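Local coordinates for branched-chain-amino-acid aminotransferase (Deinococcus radiodurans, PDB 3UYY), which probably transfers the amino group between the branched-chain amino acids leucine, valine or isoleucine and 2-oxoglutarate, using pyridoxal 5'-phosphate as cofactor, at residues 77-82 / 92-97; 100-105 / 113-118. All coordinates share one frame; numbering follows the deposited sequence.

Contact 1 (77-82 / 92-97); sequences EGLKAY and FRPDQN
Asn-97 brings its side chain from the first turn of a helix into the angle between Glu-77 and Leu-79, and has more of its surface buried by the contact than any other residue. Its CB lies 3.5 Å from OE1 of Glu-77, with the carboxylate and amide planes turned 63° apart. That carboxylate has its stronger partner elsewhere, since OE1 forms a salt bridge with the phosphate-binding Arg-100.

On the other flank, CB of Leu-79 stands 3.9 Å from CG of Asn-97. With CG set between the backbone N and the carbonyl carbon (chi1 64°), Leu-79 sends CD1 on to Pro-94, where it packs 3.9 Å from CA.

Phe-92 takes part through its backbone N and the root of its side chain. The N gives a weak, long hydrogen bond to Lys-80 O (3.5 Å), and CB meets CE1 at the edge of the Tyr-82 ring, 4.0 Å away.

The pairing illustrates a β-hairpin whose second strand runs directly into a helix: strand 74-83 bonds to strand 141-151 on its other edge, while helix 115-129 packs on Ala-81, Pro-94 and Asn-97, helix 266-276 on Phe-92 and Gln-96, and helix 331-344 on Tyr-82 and Phe-92.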
ATOM      1  N   GLU B  77     -10.639  -9.533  -1.624  1.00 29.95           N
ATOM      2  CA  GLU B  77     -11.591 -10.065  -0.671  1.00 30.23           C
ATOM      3  C   GLU B  77     -11.231 -11.505  -0.340  1.00 30.18           C
ATOM      4  O   GLU B  77     -10.388 -12.124  -1.003  1.00 28.53           O
ATOM      5  CB  GLU B  77     -13.015 -10.004  -1.241  1.00 36.90           C
ATOM      6  CG  GLU B  77     -13.713  -8.657  -1.081  1.00 36.63           C
ATOM      7  CD  GLU B  77     -13.924  -8.286   0.379  1.00 36.28           C
ATOM      8  OE1 GLU B  77     -14.240  -9.189   1.195  1.00 36.45           O
ATOM      9  OE2 GLU B  77     -13.785  -7.092   0.713  1.00 33.56           O
ATOM     10  N   GLY B  78     -11.872 -12.023   0.699  1.00 20.40           N
ATOM     11  CA  GLY B  78     -11.641 -13.392   1.116  1.00 20.40           C
ATOM     12  C   GLY B  78     -12.924 -13.920   1.721  1.00 22.35           C
ATOM     13  O   GLY B  78     -13.543 -13.243   2.555  1.00 20.40           O
ATOM     14  N   LEU B  79     -13.360 -15.092   1.261  1.00 16.21           N
ATOM     15  CA  LEU B  79     -14.565 -15.732   1.786  1.00 17.54           C
ATOM     16  C   LEU B  79     -14.481 -17.206   1.409  1.00 19.27           C
ATOM     17  O   LEU B  79     -13.727 -17.579   0.494  1.00 20.19           O
ATOM     18  CB  LEU B  79     -15.833 -15.098   1.225  1.00 38.16           C
ATOM     19  CG  LEU B  79     -16.080 -15.223  -0.268  1.00 37.63           C
ATOM     20  CD1 LEU B  79     -17.493 -14.789  -0.575  1.00 38.03           C
ATOM     21  CD2 LEU B  79     -15.079 -14.370  -1.026  1.00 34.44           C
ATOM     22  N   LYS B  80     -15.226 -18.043   2.125  1.00 22.06           N
ATOM     23  CA  LYS B  80     -15.180 -19.472   1.881  1.00 23.15           C
ATOM     24  C   LYS B  80     -16.494 -20.123   1.466  1.00 24.39           C
ATOM     25  O   LYS B  80     -17.589 -19.538   1.575  1.00 23.91           O
ATOM     26  CB  LYS B  80     -14.669 -20.200   3.120  1.00 27.65           C
ATOM     27  CG  LYS B  80     -13.348 -19.701   3.674  1.00 27.18           C
ATOM     28  CD  LYS B  80     -13.041 -20.394   4.993  1.00 26.92           C
ATOM     29  CE  LYS B  80     -11.640 -20.077   5.448  1.00 28.57           C
ATOM     30  NZ  LYS B  80     -11.232 -20.842   6.659  1.00 27.12           N
ATOM     31  N   ALA B  81     -16.337 -21.353   0.983  1.00 18.55           N
ATOM     32  CA  ALA B  81     -17.413 -22.208   0.549  1.00 17.71           C
ATOM     33  C   ALA B  81     -17.227 -23.426   1.446  1.00 17.95           C
ATOM     34  O   ALA B  81     -16.094 -23.860   1.706  1.00 17.96           O
ATOM     35  CB  ALA B  81     -17.216 -22.596  -0.904  1.00 20.01           C
ATOM     36  N   TYR B  82     -18.327 -23.980   1.924  1.00 23.28           N
ATOM     37  CA  TYR B  82     -18.216 -25.119   2.791  1.00 24.19           C
ATOM     38  C   TYR B  82     -19.076 -26.270   2.306  1.00 27.45           C
ATOM     39  O   TYR B  82     -20.117 -26.066   1.674  1.00 28.02           O
ATOM     40  CB  TYR B  82     -18.627 -24.723   4.216  1.00 28.32           C
ATOM     41  CG  TYR B  82     -17.946 -23.479   4.759  1.00 27.52           C
ATOM     42  CD1 TYR B  82     -18.390 -22.205   4.416  1.00 26.84           C
ATOM     43  CD2 TYR B  82     -16.851 -23.583   5.617  1.00 26.99           C
ATOM     44  CE1 TYR B  82     -17.759 -21.063   4.917  1.00 28.70           C
ATOM     45  CE2 TYR B  82     -16.217 -22.454   6.120  1.00 26.39           C
ATOM     46  CZ  TYR B  82     -16.673 -21.202   5.769  1.00 27.78           C
ATOM     47  OH  TYR B  82     -16.051 -20.090   6.292  1.00 43.91           O
ATOM     48  N   PHE B  92     -20.765 -18.391   2.469  1.00 24.67           N
ATOM     49  CA  PHE B  92     -21.084 -17.511   3.591  1.00 25.45           C
ATOM     50  C   PHE B  92     -21.126 -16.003   3.322  1.00 26.25           C
ATOM     51  O   PHE B  92     -20.098 -15.380   3.099  1.00 27.84           O
ATOM     52  CB  PHE B  92     -20.083 -17.792   4.718  1.00 22.94           C
ATOM     53  CG  PHE B  92     -20.456 -17.180   6.026  1.00 23.50           C
ATOM     54  CD1 PHE B  92     -21.439 -17.761   6.825  1.00 22.67           C
ATOM     55  CD2 PHE B  92     -19.824 -16.033   6.469  1.00 20.69           C
ATOM     56  CE1 PHE B  92     -21.788 -17.208   8.057  1.00 21.58           C
ATOM     57  CE2 PHE B  92     -20.167 -15.462   7.713  1.00 19.46           C
ATOM     58  CZ  PHE B  92     -21.150 -16.055   8.504  1.00 23.60           C
ATOM     59  N   ARG B  93     -22.320 -15.423   3.368  1.00 23.97           N
ATOM     60  CA  ARG B  93     -22.542 -13.982   3.169  1.00 23.62           C
ATOM     61  C   ARG B  93     -21.740 -13.312   2.048  1.00 22.52           C
ATOM     62  O   ARG B  93     -21.050 -12.313   2.272  1.00 20.84           O
ATOM     63  CB  ARG B  93     -22.293 -13.220   4.488  1.00 12.24           C
ATOM     64  CG  ARG B  93     -22.777 -13.973   5.722  1.00 11.68           C
ATOM     65  CD  ARG B  93     -22.815 -13.114   6.964  1.00 13.80           C
ATOM     66  NE  ARG B  93     -23.765 -12.010   6.844  1.00 23.48           N
ATOM     67  CZ  ARG B  93     -23.921 -11.055   7.760  1.00 23.48           C
ATOM     68  NH1 ARG B  93     -23.182 -11.067   8.868  1.00 23.48           N
ATOM     69  NH2 ARG B  93     -24.823 -10.095   7.570  1.00 23.48           N
ATOM     70  N   PRO B  94     -21.826 -13.848   0.822  1.00 26.20           N
ATOM     71  CA  PRO B  94     -21.124 -13.312  -0.344  1.00 25.94           C
ATOM     72  C   PRO B  94     -21.520 -11.854  -0.613  1.00 25.84           C
ATOM     73  O   PRO B  94     -20.734 -11.064  -1.158  1.00 26.05           O
ATOM     74  CB  PRO B  94     -21.589 -14.230  -1.467  1.00 37.95           C
ATOM     75  CG  PRO B  94     -21.817 -15.511  -0.768  1.00 39.74           C
ATOM     76  CD  PRO B  94     -22.534 -15.089   0.472  1.00 38.56           C
ATOM     77  N   ASP B  95     -22.744 -11.505  -0.240  1.00 20.77           N
ATOM     78  CA  ASP B  95     -23.260 -10.151  -0.449  1.00 21.68           C
ATOM     79  C   ASP B  95     -22.470  -9.121   0.338  1.00 21.16           C
ATOM     80  O   ASP B  95     -22.267  -7.993  -0.125  1.00 21.80           O
ATOM     81  CB  ASP B  95     -24.724 -10.083  -0.023  1.00 42.26           C
ATOM     82  CG  ASP B  95     -24.926 -10.574   1.394  1.00 47.99           C
ATOM     83  OD1 ASP B  95     -24.461 -11.694   1.700  1.00 48.54           O
ATOM     84  OD2 ASP B  95     -25.537  -9.848   2.200  1.00 37.05           O
ATOM     85  N   GLN B  96     -22.035  -9.512   1.534  1.00 28.16           N
ATOM     86  CA  GLN B  96     -21.270  -8.613   2.388  1.00 28.93           C
ATOM     87  C   GLN B  96     -19.883  -8.323   1.811  1.00 28.93           C
ATOM     88  O   GLN B  96     -19.382  -7.208   1.905  1.00 29.26           O
ATOM     89  CB  GLN B  96     -21.141  -9.206   3.793  1.00 17.03           C
ATOM     90  CG  GLN B  96     -22.460  -9.290   4.555  1.00 16.92           C
ATOM     91  CD  GLN B  96     -23.117  -7.924   4.744  1.00 31.02           C
ATOM     92  OE1 GLN B  96     -23.986  -7.524   3.971  1.00 31.02           O
ATOM     93  NE2 GLN B  96     -22.690  -7.199   5.765  1.00 31.02           N
ATOM     94  N   ASN B  97     -19.257  -9.327   1.217  1.00 26.77           N
ATOM     95  CA  ASN B  97     -17.938  -9.133   0.628  1.00 25.49           C
ATOM     96  C   ASN B  97     -18.013  -8.204  -0.579  1.00 24.78           C
ATOM     97  O   ASN B  97     -17.178  -7.305  -0.729  1.00 23.43           O
ATOM     98  CB  ASN B  97     -17.353 -10.474   0.199  1.00 26.95           C
ATOM     99  CG  ASN B  97     -17.045 -11.362   1.368  1.00 27.77           C
ATOM    100  OD1 ASN B  97     -16.002 -11.205   2.014  1.00 24.38           O
ATOM    101  ND2 ASN B  97     -17.950 -12.300   1.666  1.00 29.82           N
TER

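Contact 2 (100-105 / 113-118); sequences RMRMSC and LSDEQF. With PLP (pyridoxal-5'-phosphate), chain D.
Arg-102 reaches across to Leu-113 with two nitrogens of one guanidinium edge, both directed at the same carbonyl oxygen. NE donates to Leu-113 O at 3.2 Å from above the carbonyl plane, whereas NH2, 3.0 Å from Leu-113 O, donates within it. The chain is extended up to its bend at chi3 (-55°), which turns this edge toward the loop. The guanidinium also makes a salt bridge to OD1 of Asp-115, though NH2 is modelled too close to OD1 for the detail to be trusted; NH1 adds a weak bond, and the two flat groups are 39° apart.

This is a compact case of two successive helices, 94-107 and 115-129, joined by a short connection in the N-terminal domain of a class IV (fold type IV) transaminase. Ser-114 is the N-cap of the second, its OG accepting from Gln-117 N.

On the buried side Met-101 starts out with CG anti to the backbone N (chi1 -178°), then bends at chi2 and chi3 so that its methyl meets two partners. CE lies 3.4 Å from CD1 of Leu-113 and 3.3 Å from CD1 of Phe-118, at the ring edge, and the sulfur adds a Met-aromatic contact there.

Arg-100 faces the cofactor instead: NH1 bonds to O2P of the PLP phosphate at 2.7 Å, and NH2 reaches the same oxygen more weakly while forming a salt bridge to Glu-77. Replacing Arg-100 with an alanine would probably leave O2P without these two donors and Glu-77 without its ionic mate.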
ATOM      1  N   ARG B 100     -18.303  -4.738   0.684  1.00 21.91           N
ATOM      2  CA  ARG B 100     -17.049  -4.186   1.185  1.00 23.26           C
ATOM      3  C   ARG B 100     -16.055  -3.912   0.035  1.00 22.15           C
ATOM      4  O   ARG B 100     -15.382  -2.879   0.025  1.00 21.91           O
ATOM      5  CB  ARG B 100     -16.420  -5.122   2.227  1.00 33.95           C
ATOM      6  CG  ARG B 100     -15.241  -4.500   2.985  1.00 32.81           C
ATOM      7  CD  ARG B 100     -14.754  -5.389   4.127  1.00 34.03           C
ATOM      8  NE  ARG B 100     -14.255  -6.687   3.676  1.00 31.23           N
ATOM      9  CZ  ARG B 100     -14.017  -7.714   4.490  1.00 28.64           C
ATOM     10  NH1 ARG B 100     -14.229  -7.595   5.796  1.00 24.25           N
ATOM     11  NH2 ARG B 100     -13.593  -8.874   4.002  1.00 27.38           N
ATOM     12  N   MET B 101     -15.980  -4.811  -0.943  1.00 30.19           N
ATOM     13  CA  MET B 101     -15.058  -4.602  -2.060  1.00 31.54           C
ATOM     14  C   MET B 101     -15.393  -3.317  -2.795  1.00 31.44           C
ATOM     15  O   MET B 101     -14.513  -2.587  -3.253  1.00 31.95           O
ATOM     16  CB  MET B 101     -15.112  -5.755  -3.049  1.00 31.72           C
ATOM     17  CG  MET B 101     -14.120  -5.563  -4.178  1.00 31.24           C
ATOM     18  SD  MET B 101     -13.423  -7.112  -4.755  1.00 35.32           S
ATOM     19  CE  MET B 101     -14.571  -7.499  -6.049  1.00 32.95           C
ATOM     20  N   ARG B 102     -16.684  -3.062  -2.901  1.00 30.76           N
ATOM     21  CA  ARG B 102     -17.199  -1.878  -3.552  1.00 30.15           C
ATOM     22  C   ARG B 102     -16.667  -0.660  -2.785  1.00 27.69           C
ATOM     23  O   ARG B 102     -16.266   0.336  -3.367  1.00 25.06           O
ATOM     24  CB  ARG B 102     -18.723  -1.950  -3.505  1.00 40.99           C
ATOM     25  CG  ARG B 102     -19.488  -1.000  -4.385  1.00 42.84           C
ATOM     26  CD  ARG B 102     -20.953  -1.448  -4.402  1.00 31.45           C
ATOM     27  NE  ARG B 102     -21.021  -2.844  -4.819  1.00 31.45           N
ATOM     28  CZ  ARG B 102     -21.839  -3.748  -4.303  1.00 45.08           C
ATOM     29  NH1 ARG B 102     -22.680  -3.419  -3.338  1.00 31.45           N
ATOM     30  NH2 ARG B 102     -21.800  -4.990  -4.746  1.00 31.45           N
ATOM     31  N   MET B 103     -16.647  -0.743  -1.466  1.00 26.83           N
ATOM     32  CA  MET B 103     -16.153   0.371  -0.678  1.00 29.22           C
ATOM     33  C   MET B 103     -14.638   0.522  -0.897  1.00 27.63           C
ATOM     34  O   MET B 103     -14.120   1.635  -1.011  1.00 28.64           O
ATOM     35  CB  MET B 103     -16.499   0.126   0.793  1.00106.55           C
ATOM     36  CG  MET B 103     -16.234   1.288   1.714  1.00106.55           C
ATOM     37  SD  MET B 103     -14.616   1.149   2.470  1.00106.55           S
ATOM     38  CE  MET B 103     -15.009   0.146   3.919  1.00106.55           C
ATOM     39  N   SER B 104     -13.929  -0.599  -0.988  1.00 31.01           N
ATOM     40  CA  SER B 104     -12.482  -0.558  -1.202  1.00 33.25           C
ATOM     41  C   SER B 104     -12.143   0.058  -2.563  1.00 33.19           C
ATOM     42  O   SER B 104     -11.231   0.890  -2.674  1.00 35.75           O
ATOM     43  CB  SER B 104     -11.893  -1.970  -1.102  1.00 24.99           C
ATOM     44  OG  SER B 104     -12.080  -2.508   0.202  1.00 26.48           O
ATOM     45  N   CYS B 105     -12.886  -0.340  -3.593  1.00 30.87           N
ATOM     46  CA  CYS B 105     -12.659   0.179  -4.937  1.00 31.20           C
ATOM     47  C   CYS B 105     -12.838   1.701  -4.979  1.00 32.39           C
ATOM     48  O   CYS B 105     -12.079   2.403  -5.655  1.00 33.68           O
ATOM     49  CB  CYS B 105     -13.603  -0.506  -5.950  1.00 15.63           C
ATOM     50  SG  CYS B 105     -13.139  -2.232  -6.410  1.00 28.85           S
ATOM     51  N   LEU B 113     -18.094  -3.358  -8.668  1.00 37.52           N
ATOM     52  CA  LEU B 113     -18.711  -4.581  -9.160  1.00 37.76           C
ATOM     53  C   LEU B 113     -20.027  -4.779  -8.413  1.00 37.97           C
ATOM     54  O   LEU B 113     -20.066  -4.744  -7.177  1.00 36.38           O
ATOM     55  CB  LEU B 113     -17.782  -5.767  -8.919  1.00 27.85           C
ATOM     56  CG  LEU B 113     -16.553  -5.799  -9.822  1.00 30.05           C
ATOM     57  CD1 LEU B 113     -15.454  -6.582  -9.170  1.00 30.30           C
ATOM     58  CD2 LEU B 113     -16.941  -6.400 -11.171  1.00 29.65           C
ATOM     59  N   SER B 114     -21.110  -4.972  -9.160  1.00 33.94           N
ATOM     60  CA  SER B 114     -22.412  -5.163  -8.538  1.00 32.45           C
ATOM     61  C   SER B 114     -22.411  -6.461  -7.750  1.00 31.85           C
ATOM     62  O   SER B 114     -21.585  -7.341  -7.998  1.00 30.58           O
ATOM     63  CB  SER B 114     -23.503  -5.227  -9.601  1.00 52.19           C
ATOM     64  OG  SER B 114     -23.393  -6.422 -10.359  1.00 30.93           O
ATOM     65  N   ASP B 115     -23.336  -6.579  -6.805  1.00 30.42           N
ATOM     66  CA  ASP B 115     -23.452  -7.792  -6.010  1.00 29.94           C
ATOM     67  C   ASP B 115     -23.568  -8.981  -6.967  1.00 32.24           C
ATOM     68  O   ASP B 115     -22.956 -10.041  -6.764  1.00 29.68           O
ATOM     69  CB  ASP B 115     -24.703  -7.719  -5.132  1.00 31.59           C
ATOM     70  CG  ASP B 115     -24.446  -7.054  -3.795  1.00 29.94           C
ATOM     71  OD1 ASP B 115     -23.590  -6.148  -3.727  1.00 37.00           O
ATOM     72  OD2 ASP B 115     -25.115  -7.436  -2.804  1.00 37.00           O
ATOM     73  N   GLU B 116     -24.347  -8.787  -8.028  1.00 35.59           N
ATOM     74  CA  GLU B 116     -24.570  -9.838  -9.011  1.00 35.58           C
ATOM     75  C   GLU B 116     -23.287 -10.340  -9.676  1.00 33.38           C
ATOM     76  O   GLU B 116     -23.021 -11.543  -9.691  1.00 33.81           O
ATOM     77  CB  GLU B 116     -25.550  -9.344 -10.075  1.00 87.29           C
ATOM     78  CG  GLU B 116     -26.006 -10.411 -11.042  1.00 89.14           C
ATOM     79  CD  GLU B 116     -27.093  -9.910 -11.966  1.00 92.88           C
ATOM     80  OE1 GLU B 116     -28.147  -9.473 -11.458  1.00 93.77           O
ATOM     81  OE2 GLU B 116     -26.896  -9.950 -13.198  1.00 95.18           O
ATOM     82  N   GLN B 117     -22.500  -9.425 -10.232  1.00 32.82           N
ATOM     83  CA  GLN B 117     -21.260  -9.800 -10.906  1.00 33.92           C
ATOM     84  C   GLN B 117     -20.341 -10.523  -9.936  1.00 33.63           C
ATOM     85  O   GLN B 117     -19.759 -11.563 -10.253  1.00 32.83           O
ATOM     86  CB  GLN B 117     -20.538  -8.559 -11.421  1.00 50.29           C
ATOM     87  CG  GLN B 117     -21.405  -7.550 -12.155  1.00 51.54           C
ATOM     88  CD  GLN B 117     -20.604  -6.328 -12.575  1.00 54.15           C
ATOM     89  OE1 GLN B 117     -19.797  -6.391 -13.509  1.00 55.50           O
ATOM     90  NE2 GLN B 117     -20.801  -5.215 -11.871  1.00 43.08           N
ATOM     91  N   PHE B 118     -20.222  -9.955  -8.745  1.00 20.02           N
ATOM     92  CA  PHE B 118     -19.364 -10.492  -7.698  1.00 19.32           C
ATOM     93  C   PHE B 118     -19.716 -11.926  -7.303  1.00 20.82           C
ATOM     94  O   PHE B 118     -18.845 -12.797  -7.292  1.00 21.16           O
ATOM     95  CB  PHE B 118     -19.421  -9.585  -6.462  1.00 44.22           C
ATOM     96  CG  PHE B 118     -18.469  -9.986  -5.370  1.00 45.39           C
ATOM     97  CD1 PHE B 118     -17.181  -9.458  -5.323  1.00 46.24           C
ATOM     98  CD2 PHE B 118     -18.859 -10.901  -4.390  1.00 44.14           C
ATOM     99  CE1 PHE B 118     -16.290  -9.835  -4.316  1.00 29.70           C
ATOM    100  CE2 PHE B 118     -17.982 -11.288  -3.378  1.00 29.70           C
ATOM    101  CZ  PHE B 118     -16.691 -10.754  -3.337  1.00 29.70           C
TER
HETATM  102  N1  PLP D 372      -8.811  -7.309   9.540  1.00 27.17           N
HETATM  103  C2  PLP D 372      -7.775  -7.542   8.664  1.00 28.01           C
HETATM  104  C2A PLP D 372      -6.607  -6.552   8.649  1.00 30.20           C
HETATM  105  C3  PLP D 372      -7.841  -8.691   7.819  1.00 33.15           C
HETATM  106  O3  PLP D 372      -6.832  -8.933   6.958  1.00 32.42           O
HETATM  107  C4  PLP D 372      -8.978  -9.589   7.887  1.00 33.32           C
HETATM  108  C4A PLP D 372      -8.990 -10.849   6.919  1.00 34.05           C
HETATM  109  C5  PLP D 372     -10.050  -9.267   8.853  1.00 30.93           C
HETATM  110  C6  PLP D 372      -9.929  -8.130   9.654  1.00 26.58           C
HETATM  111  C5A PLP D 372     -11.306 -10.058   9.075  1.00 21.76           C
HETATM  112  O4P PLP D 372     -12.339  -9.757   8.197  1.00 25.56           O
HETATM  113  P   PLP D 372     -13.373 -10.868   7.763  1.00 18.44           P
HETATM  114  O1P PLP D 372     -12.686 -11.956   7.087  1.00 26.70           O
HETATM  115  O2P PLP D 372     -14.287 -10.075   6.780  1.00 23.73           O
HETATM  116  O3P PLP D 372     -14.211 -11.214   8.943  1.00 46.30           O

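How the contacts relate
Read from the N terminus, the two contacts come in series, neither nesting nor crossing. Contact 1 closes first: strand 89-92 and the start of helix 94-107 return against strand 74-83, with nine residues between the two segments. Contact 2 then opens further along that same helix and closes after seven intervening residues, at the loop end and first turn of helix 115-129. Helix 94-107 is therefore common to both, joined at one end to the antiparallel sheet and further on to the next helix. Their centres lie 12 Å apart, yet they touch: CB of Asn-97 is 3.6 Å from CZ of Phe-118, and Pro-94 O packs near the same ring. Sheet, cofactor-facing helix and following helix thus meet as consecutive elements of one domain.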